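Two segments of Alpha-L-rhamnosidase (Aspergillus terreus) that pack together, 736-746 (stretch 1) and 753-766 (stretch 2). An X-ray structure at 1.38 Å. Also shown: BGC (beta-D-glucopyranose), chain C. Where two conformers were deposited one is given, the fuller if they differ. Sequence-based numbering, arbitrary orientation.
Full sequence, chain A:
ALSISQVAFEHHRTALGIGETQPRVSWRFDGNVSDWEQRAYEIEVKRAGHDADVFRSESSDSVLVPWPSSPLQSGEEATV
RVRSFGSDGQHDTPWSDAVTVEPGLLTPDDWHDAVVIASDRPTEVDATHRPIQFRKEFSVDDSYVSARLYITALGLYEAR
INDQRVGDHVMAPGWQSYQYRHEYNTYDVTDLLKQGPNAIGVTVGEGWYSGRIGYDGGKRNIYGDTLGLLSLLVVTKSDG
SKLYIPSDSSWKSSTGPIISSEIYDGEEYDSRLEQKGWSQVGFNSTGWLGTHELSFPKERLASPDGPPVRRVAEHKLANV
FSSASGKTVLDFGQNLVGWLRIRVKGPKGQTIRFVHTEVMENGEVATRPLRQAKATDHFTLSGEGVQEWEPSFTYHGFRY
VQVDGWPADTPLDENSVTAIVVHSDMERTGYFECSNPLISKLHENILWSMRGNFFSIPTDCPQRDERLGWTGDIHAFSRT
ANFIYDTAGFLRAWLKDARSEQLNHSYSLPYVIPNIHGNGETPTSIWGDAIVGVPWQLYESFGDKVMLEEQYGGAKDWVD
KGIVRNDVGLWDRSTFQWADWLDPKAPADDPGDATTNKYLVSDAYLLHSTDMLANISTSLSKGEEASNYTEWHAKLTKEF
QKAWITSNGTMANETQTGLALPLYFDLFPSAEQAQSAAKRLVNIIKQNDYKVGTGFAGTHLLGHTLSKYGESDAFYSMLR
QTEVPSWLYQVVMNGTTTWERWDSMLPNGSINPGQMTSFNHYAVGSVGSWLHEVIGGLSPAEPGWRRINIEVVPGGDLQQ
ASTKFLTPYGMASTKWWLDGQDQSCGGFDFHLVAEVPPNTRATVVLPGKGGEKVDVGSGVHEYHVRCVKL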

ATOM      1  N   THR A 736      13.528  -3.268  13.272  1.00 13.35           N
ATOM      2  CA  THR A 736      13.148  -1.947  12.803  1.00 15.07           C
ATOM      3  C   THR A 736      11.933  -2.016  11.853  1.00 13.05           C
ATOM      4  O   THR A 736      11.548  -1.007  11.254  1.00 13.52           O
ATOM      5  CB  THR A 736      14.337  -1.233  12.148  1.00 15.24           C
ATOM      6  OG1 THR A 736      14.872  -2.016  11.082  1.00 13.89           O
ATOM      7  CG2 THR A 736      15.430  -0.919  13.146  1.00 16.72           C
ATOM      8  N   THR A 737      11.335  -3.203  11.799  1.00 12.79           N
ATOM      9  CA  THR A 737      10.174  -3.564  11.007  1.00 12.79           C
ATOM     10  C   THR A 737       9.460  -4.639  11.815  1.00 13.68           C
ATOM     11  O   THR A 737      10.065  -5.213  12.703  1.00 14.65           O
ATOM     12  CB  THR A 737      10.565  -4.098   9.624  1.00 14.22           C
ATOM     13  OG1 THR A 737      11.609  -5.055   9.739  1.00 14.40           O
ATOM     14  CG2 THR A 737      10.961  -2.992   8.678  1.00 15.70           C
ATOM     15  N   THR A 738       8.204  -4.924  11.478  1.00 13.55           N
ATOM     16  CA  THR A 738       7.533  -6.082  12.057  1.00 13.25           C
ATOM     17  C   THR A 738       7.915  -7.315  11.243  1.00 13.29           C
ATOM     18  O   THR A 738       8.117  -7.261  10.034  1.00 13.25           O
ATOM     19  CB  THR A 738       6.017  -5.852  12.155  1.00 14.15           C
ATOM     20  OG1 THR A 738       5.428  -5.455  10.908  1.00 14.00           O
ATOM     21  CG2 THR A 738       5.682  -4.810  13.201  1.00 13.46           C
ATOM     22  N   TRP A 739       7.974  -8.465  11.930  1.00 13.77           N
ATOM     23  CA  TRP A 739       8.472  -9.715  11.317  1.00 14.50           C
ATOM     24  C   TRP A 739       7.295 -10.634  10.986  1.00 14.21           C
ATOM     25  O   TRP A 739       6.235 -10.580  11.601  1.00 15.56           O
ATOM     26  CB  TRP A 739       9.448 -10.438  12.249  1.00 13.84           C
ATOM     27  CG  TRP A 739      10.579  -9.597  12.744  1.00 13.96           C
ATOM     28  CD1 TRP A 739      11.092  -8.443  12.226  1.00 14.67           C
ATOM     29  CD2 TRP A 739      11.421  -9.944  13.853  1.00 14.50           C
ATOM     30  NE1 TRP A 739      12.186  -8.038  12.954  1.00 14.76           N
ATOM     31  CE2 TRP A 739      12.398  -8.934  13.972  1.00 15.26           C
ATOM     32  CE3 TRP A 739      11.386 -10.983  14.787  1.00 16.34           C
ATOM     33  CZ2 TRP A 739      13.391  -8.967  14.959  1.00 17.74           C
ATOM     34  CZ3 TRP A 739      12.352 -11.016  15.771  1.00 17.12           C
ATOM     35  CH2 TRP A 739      13.343 -10.025  15.850  1.00 17.04           C
ATOM     36  N   GLU A 740       7.483 -11.509  10.016  1.00 13.23           N
ATOM     37  CA  GLU A 740       6.484 -12.491   9.605  1.00 12.51           C
ATOM     38  C   GLU A 740       6.064 -13.385  10.769  1.00 15.24           C
ATOM     39  O   GLU A 740       4.866 -13.608  10.973  1.00 14.48           O
ATOM     40  CB  GLU A 740       7.081 -13.309   8.472  1.00 14.01           C
ATOM     41  CG  GLU A 740       6.219 -14.421   7.912  1.00 14.21           C
ATOM     42  CD  GLU A 740       6.827 -15.155   6.728  1.00 14.97           C
ATOM     43  OE1 GLU A 740       8.076 -15.290   6.693  1.00 15.27           O
ATOM     44  OE2 GLU A 740       6.014 -15.603   5.867  1.00 14.52           O
ATOM     45  N   ARG A 741       7.057 -13.984  11.425  1.00 13.90           N
ATOM     46  CA  ARG A 741       6.851 -14.836  12.553  1.00 15.69           C
ATOM     47  C   ARG A 741       7.099 -14.040  13.842  1.00 16.33           C
ATOM     48  O   ARG A 741       7.968 -13.176  13.901  1.00 16.17           O
ATOM     49  CB  ARG A 741       7.889 -15.948  12.566  1.00 14.62           C
ATOM     50  CG  ARG A 741       7.870 -16.825  11.328  1.00 15.17           C
ATOM     51  CD  ARG A 741       9.047 -17.773  11.311  1.00 15.78           C
ATOM     52  NE  ARG A 741       8.941 -18.801  10.271  1.00 15.03           N
ATOM     53  CZ  ARG A 741       8.185 -19.903  10.350  1.00 15.63           C
ATOM     54  NH1 ARG A 741       7.530 -20.221  11.481  1.00 15.91           N
ATOM     55  NH2 ARG A 741       8.090 -20.692   9.288  1.00 15.91           N
ATOM     56  N   TRP A 742       6.372 -14.393  14.900  1.00 15.66           N
ATOM     57  CA  TRP A 742       6.680 -13.797  16.211  1.00 15.47           C
ATOM     58  C   TRP A 742       8.185 -13.970  16.492  1.00 14.55           C
ATOM     59  O   TRP A 742       8.888 -13.039  16.975  1.00 16.58           O
ATOM     60  CB  TRP A 742       5.798 -14.401  17.319  1.00 15.57           C
ATOM     61  CG  TRP A 742       4.341 -14.115  17.109  1.00 14.37           C
ATOM     62  CD1 TRP A 742       3.359 -14.974  16.753  1.00 13.49           C
ATOM     63  CD2 TRP A 742       3.719 -12.843  17.282  1.00 14.46           C
ATOM     64  NE1 TRP A 742       2.153 -14.321  16.655  1.00 14.54           N
ATOM     65  CE2 TRP A 742       2.362 -13.002  16.941  1.00 13.03           C
ATOM     66  CE3 TRP A 742       4.199 -11.566  17.614  1.00 14.60           C
ATOM     67  CZ2 TRP A 742       1.453 -11.961  17.045  1.00 14.38           C
ATOM     68  CZ3 TRP A 742       3.295 -10.536  17.705  1.00 15.75           C
ATOM     69  CH2 TRP A 742       1.950 -10.732  17.385  1.00 15.84           C
ATOM     70  N   ASP A 743       8.698 -15.142  16.110  1.00 16.84           N
ATOM     71  CA  ASP A 743      10.091 -15.536  16.389  1.00 16.48           C
ATOM     72  C   ASP A 743      10.899 -15.654  15.082  1.00 16.94           C
ATOM     73  O   ASP A 743      11.648 -16.615  14.924  1.00 16.59           O
ATOM     74  CB  ASP A 743      10.133 -16.865  17.185  1.00 16.95           C
ATOM     75  CG  ASP A 743       9.383 -18.026  16.535  1.00 18.65           C
ATOM     76  OD1 ASP A 743       8.695 -17.806  15.491  1.00 20.49           O
ATOM     77  OD2 ASP A 743       9.376 -19.113  17.117  1.00 25.10           O
ATOM     78  N   SER A 744      10.812 -14.688  14.155  1.00 15.19           N
ATOM     79  CA  SER A 744      11.626 -14.792  12.937  1.00 16.09           C
ATOM     80  C   SER A 744      13.095 -14.894  13.338  1.00 16.30           C
ATOM     81  O   SER A 744      13.872 -15.564  12.656  1.00 17.81           O
ATOM     82  CB  SER A 744      11.403 -13.642  11.991  1.00 16.78           C
ATOM     83  OG  SER A 744      10.220 -13.813  11.208  1.00 15.92           O
ATOM     84  N   MET A 745      13.492 -14.169  14.393  1.00 16.04           N
ATOM     85  CA  MET A 745      14.810 -14.387  15.045  1.00 16.61           C
ATOM     86  C   MET A 745      14.573 -14.959  16.449  1.00 17.78           C
ATOM     87  O   MET A 745      13.664 -14.489  17.157  1.00 19.03           O
ATOM     88  CB  MET A 745      15.595 -13.077  15.175  1.00 19.75           C
ATOM     89  CG  MET A 745      17.008 -13.210  15.742  1.00 21.29           C
ATOM     90  SD  MET A 745      17.952 -11.660  15.543  1.00 28.95           S
ATOM     91  CE  MET A 745      18.270 -11.721  13.769  1.00 26.31           C
ATOM     92  N   LEU A 746      15.383 -15.948  16.833  1.00 20.23           N
ATOM     93  CA  LEU A 746      15.311 -16.555  18.150  1.00 20.17           C
ATOM     94  C   LEU A 746      16.141 -15.717  19.128  1.00 22.17           C
ATOM     95  O   LEU A 746      16.969 -14.898  18.745  1.00 20.89           O
ATOM     96  CB  LEU A 746      15.807 -18.002  18.047  1.00 22.42           C
ATOM     97  CG  LEU A 746      15.165 -18.839  16.942  1.00 25.13           C
ATOM     98  CD1 LEU A 746      15.741 -20.244  16.953  1.00 30.95           C
ATOM     99  CD2 LEU A 746      13.646 -18.890  17.069  1.00 26.17           C
TER
HETATM  100  C2  BGC C 968       1.851 -14.679   3.414  0.70 21.40           C
HETATM  101  C3  BGC C 968       0.732 -15.557   3.899  0.70 25.42           C
HETATM  102  C4  BGC C 968       0.568 -16.904   3.231  0.70 26.12           C
HETATM  103  C5  BGC C 968       1.897 -17.487   3.247  0.70 22.33           C
HETATM  104  C6  BGC C 968       1.729 -18.860   2.626  0.70 25.89           C
HETATM  105  C1  BGC C 968       3.134 -15.488   3.323  0.70 26.18           C
HETATM  106  O1  BGC C 968       4.194 -14.611   2.994  0.70 14.80           O
HETATM  107  O2  BGC C 968       2.248 -13.785   4.426  0.70 29.23           O
HETATM  108  O3  BGC C 968      -0.403 -14.952   3.573  0.70 14.73           O
HETATM  109  O4  BGC C 968      -0.412 -17.808   3.792  0.70 25.27           O
HETATM  110  O5  BGC C 968       2.942 -16.699   2.591  0.70 37.28           O
HETATM  111  O6  BGC C 968       3.028 -19.441   2.473  0.70 26.27           O
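Stretch 2 753-766: PGQMTSFNHYAVGS

From end to end the two chains run in roughly opposite senses, but with no steady register: CA of Phe-759 is nearest CA of Trp-739, CA of His-761 nearest CA of Glu-740, and CA of Thr-757 nearest CA of Ser-744. Stretch 1 has no regular helix or strand, and stretch 2 is mostly loop or turn, with Val-764 to Ser-766 in a 3-10 segment that continues later in the chain. The two nevertheless come close, with CA of Phe-759 4.2 Å from CA of Trp-739, and together they bury 1013 Å².

The path begins loosely at Pro-753, whose CD lies 4.4 Å from CD1 of Leu-746. At Gly-754 the absence of a side chain matters, because an ideal CB there would fall 2.5 Å from NH2 of Arg-741. Gln-755, modelled only as far as CB, points away and makes no contact. The carbonyl of Met-756 then meets the edge of the Arg-741 guanidinium and accepts two hydrogen bonds, from NE of Arg-741 at 2.8 Å and from NH2 of the same residue at 2.9 Å. NE of Arg-741 also donates to OG1 of Thr-757, at 3.2 Å, so the arginine grips two successive residues.

From Thr-757 to Phe-759 the backbone is mostly extended, turning at Phe-759 itself (phi -105°, psi 21°). The carbonyl O of Ser-758 serves two donors, N of Glu-740 at 3.0 Å and OG of Ser-744 at 2.9 Å. In return, N of Ser-758 makes a weak hydrogen bond to OE1 of Glu-740 (2.9 Å), its angle of 116° being far from linear.

Phe-759 has its CA-to-CB bond sideways, but its ring reaches into stretch 1. The ring edge faces the indole of Trp-739 with the planes at 79°, and CE2 of Trp-739 is 3.6 Å from CD1 of Phe-759. CB of Ser-744 lies over one face of the phenyl ring, 4.0 Å from its centroid, while CE1 of Phe-759 is 3.7 Å from CB of Met-745. The Phe-759 carbonyl O accepts a short 2.5 Å hydrogen bond from OG1 of Thr-737.

The CA-to-CB bond of Asn-760 points away, yet its CA approaches O of Thr-738 at 3.3 Å in a CA-H...O contact. His-761 then uses both backbone polar groups on one residue: its N donates to O of Thr-738 (3.1 Å), and its O accepts from OG1 of Thr-738 (2.8 Å). Its imidazole is covered on one face by Glu-740, whose CG stands 3.6 Å from the ring centroid and almost on the ring normal. At the ring edge, NE2 of His-761 donates to O1 of BGC at 2.9 Å.

Tyr-762 and Ala-763 carry the chain onward with little contact. A water joins the stretches here, its O donating to O of Trp-739 (2.7 Å) and O of His-761 (2.9 Å) and accepting from N of Val-764 (2.8 Å). Val-764 points toward stretch 1, its CG2 3.9 Å from the centroid of the Trp-742 six-membered ring, over the face. Beyond it, Ser-766 is out of reach.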

ATOM      1  N   PRO A 753      14.445 -21.649  12.015  1.00 19.43           N
ATOM      2  CA  PRO A 753      14.846 -22.657  11.035  1.00 20.56           C
ATOM      3  C   PRO A 753      13.854 -22.845   9.886  1.00 20.09           C
ATOM      4  O   PRO A 753      14.182 -23.444   8.876  1.00 23.76           O
ATOM      5  CB  PRO A 753      14.963 -23.934  11.883  1.00 25.18           C
ATOM      6  CG  PRO A 753      13.950 -23.718  13.008  1.00 26.86           C
ATOM      7  CD  PRO A 753      14.102 -22.232  13.336  1.00 24.29           C
ATOM      8  N   GLY A 754      12.655 -22.290  10.027  1.00 20.08           N
ATOM      9  CA  GLY A 754      11.690 -22.416   8.975  1.00 19.47           C
ATOM     10  C   GLY A 754      12.199 -21.804   7.679  1.00 17.55           C
ATOM     11  O   GLY A 754      12.756 -20.728   7.674  1.00 18.80           O
ATOM     12  N   GLN A 755      11.907 -22.494   6.572  1.00 18.15           N
ATOM     13  CA  GLN A 755      12.349 -22.065   5.269  1.00 17.58           C
ATOM     14  C   GLN A 755      11.654 -20.744   4.907  1.00 15.78           C
ATOM     15  O   GLN A 755      12.196 -19.909   4.153  1.00 17.54           O
ATOM     16  CB  GLN A 755      12.033 -23.125   4.200  1.00 19.18           C
ATOM     17  N   MET A 756      10.434 -20.571   5.422  1.00 16.43           N
ATOM     18  CA  MET A 756       9.631 -19.353   5.236  1.00 16.20           C
ATOM     19  C   MET A 756       9.848 -18.464   6.465  1.00 15.10           C
ATOM     20  O   MET A 756       9.201 -18.670   7.499  1.00 16.19           O
ATOM     21  CB  MET A 756       8.156 -19.707   5.080  1.00 15.68           C
ATOM     22  CG  MET A 756       7.243 -18.557   4.804  1.00 15.13           C
ATOM     23  SD  MET A 756       5.516 -18.951   5.133  1.00 17.56           S
ATOM     24  CE  MET A 756       5.478 -18.796   6.909  1.00 17.29           C
ATOM     25  N   THR A 757      10.777 -17.509   6.361  1.00 14.07           N
ATOM     26  CA  THR A 757      11.068 -16.562   7.437  1.00 15.14           C
ATOM     27  C   THR A 757      11.446 -15.203   6.860  1.00 14.34           C
ATOM     28  O   THR A 757      12.454 -15.105   6.145  1.00 17.64           O
ATOM     29  CB  THR A 757      12.176 -17.069   8.361  1.00 15.54           C
ATOM     30  OG1 THR A 757      11.759 -18.308   8.946  1.00 16.99           O
ATOM     31  CG2 THR A 757      12.516 -16.094   9.457  1.00 16.55           C
ATOM     32  N   SER A 758      10.660 -14.176   7.159  1.00 14.92           N
ATOM     33  CA  SER A 758      10.875 -12.819   6.712  1.00 13.81           C
ATOM     34  C   SER A 758      10.938 -11.883   7.928  1.00 12.42           C
ATOM     35  O   SER A 758      10.216 -12.071   8.935  1.00 14.52           O
ATOM     36  CB  SER A 758       9.778 -12.411   5.746  1.00 13.93           C
ATOM     37  OG  SER A 758       9.403 -11.058   5.887  1.00 12.49           O
ATOM     38  N   PHE A 759      11.727 -10.808   7.807  1.00 13.16           N
ATOM     39  CA  PHE A 759      11.813  -9.772   8.818  1.00 13.34           C
ATOM     40  C   PHE A 759      11.056  -8.500   8.385  1.00 11.70           C
ATOM     41  O   PHE A 759      11.326  -7.415   8.934  1.00 13.91           O
ATOM     42  CB  PHE A 759      13.274  -9.453   9.184  1.00 13.20           C
ATOM     43  CG  PHE A 759      13.944 -10.619   9.847  1.00 13.34           C
ATOM     44  CD1 PHE A 759      13.869 -10.749  11.216  1.00 14.91           C
ATOM     45  CD2 PHE A 759      14.605 -11.602   9.118  1.00 14.74           C
ATOM     46  CE1 PHE A 759      14.458 -11.835  11.847  1.00 16.52           C
ATOM     47  CE2 PHE A 759      15.192 -12.677   9.755  1.00 16.60           C
ATOM     48  CZ  PHE A 759      15.116 -12.795  11.114  1.00 16.93           C
ATOM     49  N   ASN A 760      10.113  -8.607   7.443  1.00 12.99           N
ATOM     50  CA  ASN A 760       9.411  -7.412   6.992  1.00 11.71           C
ATOM     51  C   ASN A 760       8.051  -7.775   6.389  1.00 12.87           C
ATOM     52  O   ASN A 760       7.850  -7.719   5.180  1.00 13.13           O
ATOM     53  CB  ASN A 760      10.254  -6.628   5.995  1.00 11.69           C
ATOM     54  CG  ASN A 760       9.869  -5.176   5.880  1.00 12.57           C
ATOM     55  OD1 ASN A 760       8.835  -4.758   6.432  1.00 13.23           O
ATOM     56  ND2 ASN A 760      10.652  -4.373   5.175  1.00 12.20           N
ATOM     57  N   HIS A 761       7.116  -8.123   7.277  1.00 13.14           N
ATOM     58  CA  HIS A 761       5.701  -8.428   6.964  1.00 13.23           C
ATOM     59  C   HIS A 761       4.833  -7.535   7.841  1.00 13.66           C
ATOM     60  O   HIS A 761       5.120  -7.482   9.033  1.00 13.95           O
ATOM     61  CB  HIS A 761       5.378  -9.884   7.350  1.00 13.11           C
ATOM     62  CG  HIS A 761       5.464 -10.942   6.313  1.00 12.92           C
ATOM     63  ND1 HIS A 761       6.668 -11.340   5.756  1.00 13.24           N
ATOM     64  CD2 HIS A 761       4.505 -11.755   5.804  1.00 12.16           C
ATOM     65  CE1 HIS A 761       6.428 -12.325   4.910  1.00 14.84           C
ATOM     66  NE2 HIS A 761       5.090 -12.602   4.898  1.00 13.40           N
ATOM     67  N   TYR A 762       3.831  -6.844   7.277  1.00 12.97           N
ATOM     68  CA  TYR A 762       2.954  -5.993   8.118  1.00 12.44           C
ATOM     69  C   TYR A 762       1.907  -6.723   8.938  1.00 12.62           C
ATOM     70  O   TYR A 762       1.309  -6.065   9.812  1.00 13.87           O
ATOM     71  CB  TYR A 762       2.315  -4.867   7.287  1.00 12.52           C
ATOM     72  CG  TYR A 762       1.599  -5.213   6.006  1.00 11.23           C
ATOM     73  CD1 TYR A 762       0.648  -6.202   5.931  1.00 11.17           C
ATOM     74  CD2 TYR A 762       1.903  -4.542   4.831  1.00 11.65           C
ATOM     75  CE1 TYR A 762      -0.042  -6.473   4.763  1.00 11.81           C
ATOM     76  CE2 TYR A 762       1.240  -4.814   3.643  1.00 11.33           C
ATOM     77  CZ  TYR A 762       0.313  -5.840   3.586  1.00 12.04           C
ATOM     78  OH  TYR A 762      -0.337  -6.092   2.406  1.00 12.56           O
ATOM     79  N   ALA A 763       1.659  -8.023   8.766  1.00 13.78           N
ATOM     80  CA  ALA A 763       0.538  -8.655   9.482  1.00 14.74           C
ATOM     81  C   ALA A 763       0.599  -8.417  10.980  1.00 13.65           C
ATOM     82  O   ALA A 763      -0.428  -8.062  11.538  1.00 14.25           O
ATOM     83  CB  ALA A 763       0.480 -10.152   9.176  1.00 15.83           C
ATOM     84  N   VAL A 764       1.735  -8.689  11.642  1.00 15.46           N
ATOM     85  CA  VAL A 764       1.883  -8.515  13.137  1.00 16.37           C
ATOM     86  C   VAL A 764       1.696  -7.038  13.481  1.00 12.91           C
ATOM     87  O   VAL A 764       1.220  -6.683  14.598  1.00 14.83           O
ATOM     88  CB  VAL A 764       3.282  -9.061  13.529  1.00 20.94           C
ATOM     89  CG1 VAL A 764       3.923  -8.410  14.701  1.00 25.97           C
ATOM     90  CG2 VAL A 764       3.232 -10.593  13.634  1.00 21.60           C
ATOM     91  N   GLY A 765       1.965  -6.158  12.502  1.00 12.79           N
ATOM     92  CA  GLY A 765       1.819  -4.732  12.660  1.00 12.14           C
ATOM     93  C   GLY A 765       0.354  -4.295  12.698  1.00 11.42           C
ATOM     94  O   GLY A 765       0.097  -3.113  12.893  1.00 11.93           O
ATOM     95  N   SER A 766      -0.587  -5.229  12.520  1.00 11.25           N
ATOM     96  CA  SER A 766      -2.033  -4.956  12.678  0.50 11.95           C
ATOM     97  C   SER A 766      -2.411  -4.469  14.082  1.00 12.22           C
ATOM     98  O   SER A 766      -3.492  -3.929  14.250  1.00 13.25           O
ATOM     99  CB  SER A 766      -2.851  -6.165  12.296  0.50 10.62           C
ATOM    100  OG  SER A 766      -2.560  -7.274  13.126  0.50 10.05           O
TER
HETATM  101  O   HOH W   1       3.930  -9.796  10.327  1.00 17.47           O